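Local coordinates for protein glycinin A3B4 subunit (Glycine max, PDB 2D5F) that serves as an 11S seed storage globulin that assembles as a hexamer and probably supplies nitrogen and amino acids to the germinating soybean seedling, at residues B[374-379]-B[432-438]; B[362-368]-B[445-450]; B[7-11]-B[38-42]. All coordinates share one frame; numbering follows the deposited sequence.

Contact 1 of 3, residues B[374-379]-B[432-438]; sequences LYRNGI and EQGGEQG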
loop_
_atom_site.group_PDB
_atom_site.type_symbol
_atom_site.label_atom_id
_atom_site.label_comp_id
_atom_site.label_asym_id
_atom_site.label_seq_id
_atom_site.Cartn_x
_atom_site.Cartn_y
_atom_site.Cartn_z
ATOM N N LEU B 374 -37.537 0.489 0.918
ATOM C CA LEU B 374 -38.405 0.843 -0.197
ATOM C C LEU B 374 -39.792 1.101 0.358
ATOM O O LEU B 374 -40.321 0.307 1.139
ATOM C CB LEU B 374 -38.460 -0.284 -1.231
ATOM C CG LEU B 374 -37.165 -0.550 -2.013
ATOM C CD1 LEU B 374 -37.337 -1.784 -2.900
ATOM C CD2 LEU B 374 -36.811 0.675 -2.844
ATOM N N TYR B 375 -40.367 2.234 -0.020
ATOM C CA TYR B 375 -41.696 2.580 0.440
ATOM C C TYR B 375 -42.685 1.890 -0.485
ATOM O O TYR B 375 -42.289 1.290 -1.491
ATOM C CB TYR B 375 -41.892 4.097 0.405
ATOM C CG TYR B 375 -40.811 4.859 1.140
ATOM C CD1 TYR B 375 -40.417 4.489 2.427
ATOM C CD2 TYR B 375 -40.183 5.950 0.550
ATOM C CE1 TYR B 375 -39.421 5.190 3.108
ATOM C CE2 TYR B 375 -39.188 6.660 1.223
ATOM C CZ TYR B 375 -38.814 6.275 2.498
ATOM O OH TYR B 375 -37.846 6.992 3.161
ATOM N N ARG B 376 -43.966 1.968 -0.136
ATOM C CA ARG B 376 -45.029 1.349 -0.920
ATOM C C ARG B 376 -44.831 1.615 -2.405
ATOM O O ARG B 376 -44.761 2.765 -2.840
ATOM C CB ARG B 376 -46.390 1.888 -0.458
ATOM C CG ARG B 376 -47.603 1.173 -1.034
ATOM C CD ARG B 376 -48.886 1.781 -0.470
ATOM N NE ARG B 376 -50.097 1.266 -1.108
ATOM C CZ ARG B 376 -50.639 0.074 -0.862
ATOM N NH1 ARG B 376 -50.084 -0.749 0.017
ATOM N NH2 ARG B 376 -51.743 -0.298 -1.501
ATOM N N ASN B 377 -44.728 0.535 -3.175
ATOM C CA ASN B 377 -44.541 0.612 -4.617
ATOM C C ASN B 377 -43.187 1.165 -5.051
ATOM O O ASN B 377 -42.928 1.312 -6.246
ATOM C CB ASN B 377 -45.659 1.443 -5.245
ATOM C CG ASN B 377 -47.022 0.826 -5.032
ATOM O OD1 ASN B 377 -47.238 -0.340 -5.351
ATOM N ND2 ASN B 377 -47.950 1.604 -4.488
ATOM N N GLY B 378 -42.326 1.465 -4.086
ATOM C CA GLY B 378 -41.012 1.992 -4.414
ATOM C C GLY B 378 -40.186 0.959 -5.151
ATOM O O GLY B 378 -40.167 -0.216 -4.777
ATOM N N ILE B 379 -39.491 1.391 -6.193
ATOM C CA ILE B 379 -38.685 0.475 -6.986
ATOM C C ILE B 379 -37.180 0.731 -6.972
ATOM O O ILE B 379 -36.726 1.873 -7.054
ATOM C CB ILE B 379 -39.128 0.493 -8.464
ATOM C CG1 ILE B 379 -40.547 -0.062 -8.602
ATOM C CG2 ILE B 379 -38.147 -0.311 -9.314
ATOM C CD1 ILE B 379 -41.088 0.001 -10.017
ATOM N N GLU B 432 -36.151 -4.798 -7.188
ATOM C CA GLU B 432 -37.086 -4.949 -6.078
ATOM C C GLU B 432 -38.153 -3.852 -6.059
ATOM O O GLU B 432 -37.875 -2.703 -6.398
ATOM C CB GLU B 432 -36.330 -4.910 -4.742
ATOM C CG GLU B 432 -35.372 -6.068 -4.493
ATOM C CD GLU B 432 -33.911 -5.721 -4.754
ATOM O OE1 GLU B 432 -33.048 -6.532 -4.362
ATOM O OE2 GLU B 432 -33.624 -4.651 -5.342
ATOM N N GLN B 433 -39.371 -4.216 -5.666
ATOM C CA GLN B 433 -40.459 -3.245 -5.554
ATOM C C GLN B 433 -41.181 -3.449 -4.231
ATOM O O GLN B 433 -41.694 -4.532 -3.952
ATOM C CB GLN B 433 -41.463 -3.370 -6.704
ATOM C CG GLN B 433 -42.648 -2.404 -6.554
ATOM C CD GLN B 433 -43.387 -2.166 -7.860
ATOM O OE1 GLN B 433 -43.447 -3.044 -8.718
ATOM N NE2 GLN B 433 -43.961 -0.977 -8.010
ATOM N N GLY B 434 -41.205 -2.398 -3.419
ATOM C CA GLY B 434 -41.856 -2.471 -2.126
ATOM C C GLY B 434 -43.322 -2.852 -2.230
ATOM O O GLY B 434 -44.035 -2.397 -3.128
ATOM N N GLY B 435 -43.768 -3.696 -1.309
ATOM C CA GLY B 435 -45.152 -4.121 -1.318
ATOM C C GLY B 435 -46.065 -3.082 -0.699
ATOM O O GLY B 435 -45.761 -1.891 -0.663
ATOM N N GLU B 436 -47.192 -3.555 -0.193
ATOM C CA GLU B 436 -48.188 -2.701 0.428
ATOM C C GLU B 436 -47.647 -1.986 1.665
ATOM O O GLU B 436 -47.902 -0.798 1.865
ATOM C CB GLU B 436 -49.415 -3.541 0.810
ATOM C CG GLU B 436 -49.954 -4.437 -0.314
ATOM C CD GLU B 436 -49.101 -5.687 -0.566
ATOM O OE1 GLU B 436 -47.940 -5.568 -1.014
ATOM O OE2 GLU B 436 -49.600 -6.803 -0.314
ATOM N N GLN B 437 -46.900 -2.714 2.493
ATOM C CA GLN B 437 -46.338 -2.142 3.718
ATOM C C GLN B 437 -44.887 -1.721 3.539
ATOM O O GLN B 437 -44.207 -1.385 4.507
ATOM C CB GLN B 437 -46.427 -3.154 4.869
ATOM C CG GLN B 437 -47.830 -3.714 5.113
ATOM C CD GLN B 437 -48.860 -2.625 5.354
ATOM O OE1 GLN B 437 -48.763 -1.869 6.323
ATOM N NE2 GLN B 437 -49.853 -2.535 4.468
ATOM N N GLY B 438 -44.419 -1.724 2.298
ATOM C CA GLY B 438 -43.044 -1.349 2.044
ATOM C C GLY B 438 -42.147 -2.559 2.203
ATOM O O GLY B 438 -42.619 -3.667 2.461
#

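Contact 2 of 3, residues B[362-368]-B[445-450]; sequences LRQFGLS and KTHHNA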
loop_
_atom_site.group_PDB
_atom_site.type_symbol
_atom_site.label_atom_id
_atom_site.label_comp_id
_atom_site.label_asym_id
_atom_site.label_seq_id
_atom_site.Cartn_x
_atom_site.Cartn_y
_atom_site.Cartn_z
ATOM N N LEU B 362 -12.985 -3.704 7.561
ATOM C CA LEU B 362 -13.590 -4.512 6.512
ATOM C C LEU B 362 -12.641 -4.798 5.354
ATOM O O LEU B 362 -12.807 -5.783 4.637
ATOM C CB LEU B 362 -14.864 -3.829 6.003
ATOM C CG LEU B 362 -15.989 -3.796 7.046
ATOM C CD1 LEU B 362 -17.154 -2.971 6.548
ATOM C CD2 LEU B 362 -16.422 -5.222 7.356
ATOM N N ARG B 363 -11.637 -3.947 5.178
ATOM C CA ARG B 363 -10.683 -4.141 4.098
ATOM C C ARG B 363 -10.012 -5.512 4.185
ATOM O O ARG B 363 -9.832 -6.186 3.175
ATOM C CB ARG B 363 -9.628 -3.039 4.123
ATOM C CG ARG B 363 -8.800 -2.978 2.861
ATOM C CD ARG B 363 -8.211 -1.592 2.673
ATOM N NE ARG B 363 -8.010 -1.296 1.259
ATOM C CZ ARG B 363 -7.135 -1.927 0.482
ATOM N NH1 ARG B 363 -6.369 -2.888 0.980
ATOM N NH2 ARG B 363 -7.035 -1.603 -0.802
ATOM N N GLN B 364 -9.661 -5.939 5.390
ATOM C CA GLN B 364 -9.029 -7.246 5.542
ATOM C C GLN B 364 -10.015 -8.411 5.598
ATOM O O GLN B 364 -9.618 -9.559 5.425
ATOM C CB GLN B 364 -8.159 -7.274 6.802
ATOM C CG GLN B 364 -6.933 -6.377 6.731
ATOM C CD GLN B 364 -6.112 -6.597 5.466
ATOM O OE1 GLN B 364 -6.516 -6.200 4.370
ATOM N NE2 GLN B 364 -4.958 -7.237 5.613
ATOM N N PHE B 365 -11.297 -8.123 5.820
ATOM C CA PHE B 365 -12.292 -9.189 5.923
ATOM C C PHE B 365 -13.107 -9.469 4.663
ATOM O O PHE B 365 -13.891 -10.420 4.630
ATOM C CB PHE B 365 -13.235 -8.900 7.089
ATOM C CG PHE B 365 -12.523 -8.546 8.362
ATOM C CD1 PHE B 365 -11.350 -9.207 8.728
ATOM C CD2 PHE B 365 -13.021 -7.553 9.195
ATOM C CE1 PHE B 365 -10.685 -8.880 9.908
ATOM C CE2 PHE B 365 -12.363 -7.216 10.381
ATOM C CZ PHE B 365 -11.189 -7.883 10.738
ATOM N N GLY B 366 -12.926 -8.647 3.635
ATOM C CA GLY B 366 -13.647 -8.848 2.385
ATOM C C GLY B 366 -15.167 -8.822 2.470
ATOM O O GLY B 366 -15.852 -9.599 1.793
ATOM N N LEU B 367 -15.708 -7.925 3.286
ATOM C CA LEU B 367 -17.154 -7.826 3.427
ATOM C C LEU B 367 -17.661 -6.396 3.465
ATOM O O LEU B 367 -16.979 -5.496 3.930
ATOM C CB LEU B 367 -17.611 -8.531 4.702
ATOM C CG LEU B 367 -17.616 -10.055 4.728
ATOM C CD1 LEU B 367 -17.794 -10.522 6.157
ATOM C CD2 LEU B 367 -18.741 -10.586 3.841
ATOM N N SER B 368 -18.873 -6.203 2.962
ATOM C CA SER B 368 -19.526 -4.902 2.983
ATOM C C SER B 368 -21.022 -5.165 2.998
ATOM O O SER B 368 -21.461 -6.313 2.951
ATOM C CB SER B 368 -19.131 -4.056 1.766
ATOM O OG SER B 368 -19.414 -4.721 0.560
ATOM N N LYS B 445 -22.495 -8.307 1.122
ATOM C CA LYS B 445 -21.765 -8.518 -0.126
ATOM C C LYS B 445 -20.351 -8.969 0.220
ATOM O O LYS B 445 -19.702 -8.387 1.096
ATOM C CB LYS B 445 -21.752 -7.234 -0.963
ATOM C CG LYS B 445 -23.161 -6.731 -1.286
ATOM C CD LYS B 445 -23.161 -5.553 -2.245
ATOM C CE LYS B 445 -24.579 -5.050 -2.475
ATOM N NZ LYS B 445 -24.595 -3.909 -3.425
ATOM N N THR B 446 -19.884 -10.010 -0.467
ATOM C CA THR B 446 -18.566 -10.583 -0.205
ATOM C C THR B 446 -17.345 -9.882 -0.812
ATOM O O THR B 446 -16.498 -10.504 -1.460
ATOM C CB THR B 446 -18.543 -12.087 -0.581
ATOM O OG1 THR B 446 -19.023 -12.261 -1.918
ATOM C CG2 THR B 446 -19.437 -12.874 0.372
ATOM N N HIS B 447 -17.271 -8.579 -0.580
ATOM C CA HIS B 447 -16.154 -7.761 -1.020
ATOM C C HIS B 447 -16.150 -6.556 -0.085
ATOM O O HIS B 447 -17.216 -6.054 0.281
ATOM C CB HIS B 447 -16.324 -7.336 -2.479
ATOM C CG HIS B 447 -15.094 -6.715 -3.069
ATOM N ND1 HIS B 447 -14.690 -5.430 -2.774
ATOM C CD2 HIS B 447 -14.164 -7.216 -3.917
ATOM C CE1 HIS B 447 -13.564 -5.166 -3.414
ATOM N NE2 HIS B 447 -13.223 -6.233 -4.114
ATOM N N HIS B 448 -14.955 -6.103 0.309
ATOM C CA HIS B 448 -14.797 -4.976 1.235
ATOM C C HIS B 448 -15.304 -3.649 0.684
ATOM O O HIS B 448 -15.589 -2.722 1.438
ATOM C CB HIS B 448 -13.322 -4.835 1.652
ATOM C CG HIS B 448 -12.440 -4.218 0.605
ATOM N ND1 HIS B 448 -12.282 -2.852 0.472
ATOM C CD2 HIS B 448 -11.667 -4.779 -0.357
ATOM C CE1 HIS B 448 -11.448 -2.600 -0.522
ATOM N NE2 HIS B 448 -11.062 -3.753 -1.042
ATOM N N ASN B 449 -15.407 -3.567 -0.636
ATOM C CA ASN B 449 -15.880 -2.359 -1.307
ATOM C C ASN B 449 -16.662 -2.789 -2.553
ATOM O O ASN B 449 -16.279 -2.492 -3.682
ATOM C CB ASN B 449 -14.683 -1.477 -1.694
ATOM C CG ASN B 449 -15.100 -0.102 -2.187
ATOM O OD1 ASN B 449 -16.246 0.316 -2.008
ATOM N ND2 ASN B 449 -14.166 0.615 -2.800
ATOM N N ALA B 450 -17.757 -3.507 -2.325
ATOM C CA ALA B 450 -18.597 -4.004 -3.404
ATOM C C ALA B 450 -19.189 -2.841 -4.193
ATOM O O ALA B 450 -19.650 -1.858 -3.618
ATOM C CB ALA B 450 -19.705 -4.876 -2.831
#

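Contact 3 of 3, residues B[7-11]-B[38-42]; sequences NECQL and PELQC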
loop_
_atom_site.group_PDB
_atom_site.type_symbol
_atom_site.label_atom_id
_atom_site.label_comp_id
_atom_site.label_asym_id
_atom_site.label_seq_id
_atom_site.Cartn_x
_atom_site.Cartn_y
_atom_site.Cartn_z
ATOM N N ASN B 7 -19.197 -25.840 -10.972
ATOM C CA ASN B 7 -20.472 -25.243 -11.470
ATOM C C ASN B 7 -21.377 -24.886 -10.298
ATOM O O ASN B 7 -22.602 -24.912 -10.415
ATOM C CB ASN B 7 -21.200 -26.230 -12.388
ATOM C CG ASN B 7 -20.323 -26.727 -13.525
ATOM O OD1 ASN B 7 -19.768 -25.936 -14.289
ATOM N ND2 ASN B 7 -20.197 -28.045 -13.642
ATOM N N GLU B 8 -20.763 -24.543 -9.172
ATOM C CA GLU B 8 -21.498 -24.194 -7.964
ATOM C C GLU B 8 -22.488 -23.040 -8.119
ATOM O O GLU B 8 -23.435 -22.931 -7.345
ATOM C CB GLU B 8 -20.518 -23.883 -6.829
ATOM C CG GLU B 8 -19.699 -25.094 -6.381
ATOM C CD GLU B 8 -18.428 -25.302 -7.195
ATOM O OE1 GLU B 8 -18.480 -25.237 -8.445
ATOM O OE2 GLU B 8 -17.369 -25.542 -6.573
ATOM N N CYS B 9 -22.283 -22.177 -9.106
ATOM C CA CYS B 9 -23.206 -21.063 -9.293
ATOM C C CYS B 9 -24.064 -21.154 -10.548
ATOM O O CYS B 9 -24.692 -20.173 -10.949
ATOM C CB CYS B 9 -22.462 -19.730 -9.292
ATOM S SG CYS B 9 -21.834 -19.169 -7.674
ATOM N N GLN B 10 -24.081 -22.317 -11.184
ATOM C CA GLN B 10 -24.923 -22.489 -12.361
ATOM C C GLN B 10 -26.267 -22.917 -11.802
ATOM O O GLN B 10 -26.635 -24.083 -11.857
ATOM C CB GLN B 10 -24.372 -23.572 -13.286
ATOM C CG GLN B 10 -23.052 -23.218 -13.935
ATOM C CD GLN B 10 -22.724 -24.121 -15.109
ATOM O OE1 GLN B 10 -22.541 -25.327 -14.950
ATOM N NE2 GLN B 10 -22.652 -23.537 -16.301
ATOM N N LEU B 11 -26.990 -21.962 -11.236
ATOM C CA LEU B 11 -28.284 -22.248 -10.642
ATOM C C LEU B 11 -29.420 -21.734 -11.514
ATOM O O LEU B 11 -29.474 -20.552 -11.850
ATOM C CB LEU B 11 -28.356 -21.614 -9.251
ATOM C CG LEU B 11 -27.230 -22.020 -8.295
ATOM C CD1 LEU B 11 -27.405 -21.297 -6.969
ATOM C CD2 LEU B 11 -27.241 -23.527 -8.087
ATOM N N PRO B 38 -27.745 -25.158 -2.224
ATOM C CA PRO B 38 -26.942 -24.744 -3.378
ATOM C C PRO B 38 -26.721 -23.237 -3.524
ATOM O O PRO B 38 -25.660 -22.808 -3.979
ATOM C CB PRO B 38 -27.681 -25.373 -4.577
ATOM C CG PRO B 38 -29.041 -25.758 -4.031
ATOM C CD PRO B 38 -28.756 -26.154 -2.614
ATOM N N GLU B 39 -27.705 -22.435 -3.130
ATOM C CA GLU B 39 -27.577 -20.981 -3.237
ATOM C C GLU B 39 -26.445 -20.476 -2.341
ATOM O O GLU B 39 -25.620 -19.648 -2.757
ATOM C CB GLU B 39 -28.895 -20.291 -2.845
ATOM C CG GLU B 39 -30.096 -20.738 -3.674
ATOM C CD GLU B 39 -30.849 -21.922 -3.073
ATOM O OE1 GLU B 39 -30.224 -22.800 -2.441
ATOM O OE2 GLU B 39 -32.083 -21.981 -3.248
ATOM N N LEU B 40 -26.406 -20.989 -1.114
ATOM C CA LEU B 40 -25.386 -20.600 -0.152
ATOM C C LEU B 40 -24.005 -21.142 -0.524
ATOM O O LEU B 40 -22.987 -20.505 -0.236
ATOM C CB LEU B 40 -25.787 -21.055 1.257
ATOM C CG LEU B 40 -27.043 -20.363 1.814
ATOM C CD1 LEU B 40 -27.409 -20.949 3.186
ATOM C CD2 LEU B 40 -26.799 -18.856 1.926
ATOM N N GLN B 41 -23.966 -22.304 -1.169
ATOM C CA GLN B 41 -22.690 -22.869 -1.584
ATOM C C GLN B 41 -22.114 -22.000 -2.693
ATOM O O GLN B 41 -20.905 -21.807 -2.772
ATOM C CB GLN B 41 -22.858 -24.304 -2.086
ATOM C CG GLN B 41 -23.300 -25.266 -1.009
ATOM C CD GLN B 41 -23.137 -26.700 -1.429
ATOM O OE1 GLN B 41 -23.725 -27.138 -2.419
ATOM N NE2 GLN B 41 -22.333 -27.447 -0.683
ATOM N N CYS B 42 -22.987 -21.471 -3.544
ATOM C CA CYS B 42 -22.545 -20.609 -4.630
ATOM C C CYS B 42 -21.973 -19.312 -4.041
ATOM O O CYS B 42 -20.944 -18.809 -4.494
ATOM C CB CYS B 42 -23.717 -20.311 -5.583
ATOM S SG CYS B 42 -23.502 -18.795 -6.571
HETATM O O HOH W 1 -24.182 -24.640 -5.506
#

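Contact 1 of 3, residues B[374-379]-B[432-438]
Glu-432 meets the 374-379 segment through its aliphatic root: its CB lies 3.8 Å from CD1 of Leu-374, the two side chains crossing at about a right angle, and the side chain comes within about 3 Å of a bound magnesium ion. Gln-433 pairs with Ile-379 as an antiparallel, non-hydrogen-bonded couple. With CG anti to the backbone N (chi1 177°) and the chain extended, its amide passes obliquely across the Ile-379 side chain, CD 3.6 Å from CG1, and NE2 donates to Asn-377 O at 3.1 Å from above the carbonyl plane. Shortening Gln-433 to an alanine is likely to leave the Asn-377 carbonyl without this donor and to uncover Ile-379 and Phe-212 of the second subunit. At Gly-434 the backbones lock: its N bonds to Gly-378 O (2.8 Å, 160°) and its O receives Asn-377 N. A CB on Gly-434 would run into Tyr-375 O, the acceptor of the type II turn 375-378. This turn carries the chain from strand 368-374 to strand 379-385, on the two sheets of the C-terminal cupin jelly roll. Gly-435 O receives a CA-H...O contact from Arg-376 CA (3.3 Å). The bond from Arg-376 NH1 to Glu-436 O is doubtful, because NH1 is modelled too close to its neighbour. A CB on Gly-438 would clash with Leu-374 O, and at its positive phi also with the preceding carbonyl.

Contact 2 of 3, residues B[362-368]-B[445-450]
The imidazole of His-448 carries the aliphatic chain of Arg-363 on one face, with CG of Arg-363 over the ring centre, 4.2 Å above its plane. The two side chains run alongside each other in one direction, and the guanidinium lies obliquely to the ring, the planes 48° apart; NE of Arg-363 is 4.1 Å from CE1 of His-448. ND1 of His-448 is hydrogen-bonded to Ser-356, which helps fix the rotation of the ring. The ring of His-447 is held at its edge instead, where ND1 takes a nearly in-plane bond from Asn-449 N. At the root of His-448, CB presses against Leu-362 O (3.2 Å), the carbonyl that weakly accepts the N-H groups of Phe-365 and Gly-366. Gly-366, with positive phi, leads the chain out of this short helix. Ser-368 and Lys-445 then form an antiparallel hydrogen-bonded pair: Ser-368 N donates to Lys-445 O at 3.0 Å, and Lys-445 N donates to Ser-368 O at 2.9 Å. With chi1 at 56°, the Ser-368 hydroxyl sits between its own N and carbonyl carbon, where OG donates to His-447 O at 2.6 Å, nearly along the C=O axis, and touches Ala-450 CB. Leu-367 O, by contrast, is buried with no hydrogen-bond partner. The Lys-445 chain extends away to bond Gln-370 through NZ. Leu-362 and Leu-367 rest on Met-68, and Phe-365 on Val-124, both on strands of the N-terminal cupin domain. The arrangement marks one end of the C-terminal jelly-roll barrel of a bicupin, where the adjacent central strands 368-374 and 438-445 begin and finish, against the N-terminal cupin domain.

Contact 3 of 3, residues B[7-11]-B[38-42]
Cys-9 and Cys-42 are joined by a disulfide, SG to SG 2.0 Å, with a right-handed chi3 of 98°. The two half-cystines reach it differently: SG of Cys-42 stands anti to its backbone N (chi1 158°) and leaves the helix directly toward the 7-11 segment, whereas SG of Cys-9 lies beside its own N. Beside the bridge the packing is apolar and close. Leu-11 sets CD1 against the helix backbone, 3.7 Å from Glu-39 CA, while CD2 reaches Pro-38 CB at 4.0 Å, the leucine crossing the proline at about a right angle. Both of these residues lie in the first turn of helix 38-43. The Glu-8 side is looser. No direct hydrogen bond spans the segments; a water donates to Glu-8 O (2.6 Å) and to Pro-38 O (2.8 Å), the latter also accepting Cys-42 N within the helix. The exposed carboxylate of Glu-8 turns back to take the N-H of Asn-7 at 2.7 Å. A neighbouring chain adds to the hold on the turn 7-10: Asp-157 of the second subunit accepts Cys-9 N, and Leu-156 of that subunit packs on Cys-9. The disulfide is the one covalent tie between the two segments; its reduction would probably leave 7-11 held to the helix by the leucine packing and the water, with the second subunit still gripping it.

Contacts 1 and 2 both belong to the C-terminal cupin domain, and along the chain 374-438 falls between the two segments of contact 2. Their centres are 28 Å apart and their nearest atoms about 9 Å. A bound magnesium ion lies near both: about 3 Å from the Glu-432 side chain in contact 1, and about 6 Å from that of Lys-445 in contact 2, too far for coordination. Contact 3 closes earlier in the sequence; its nearest atoms are about 7 Å from contact 2 and about 14 Å from contact 1. All three contacts touch the second subunit. The carbonate pocket of Arg-50, His-58, Tyr-131, Thr-133 and Ala-143 draws no residue from them.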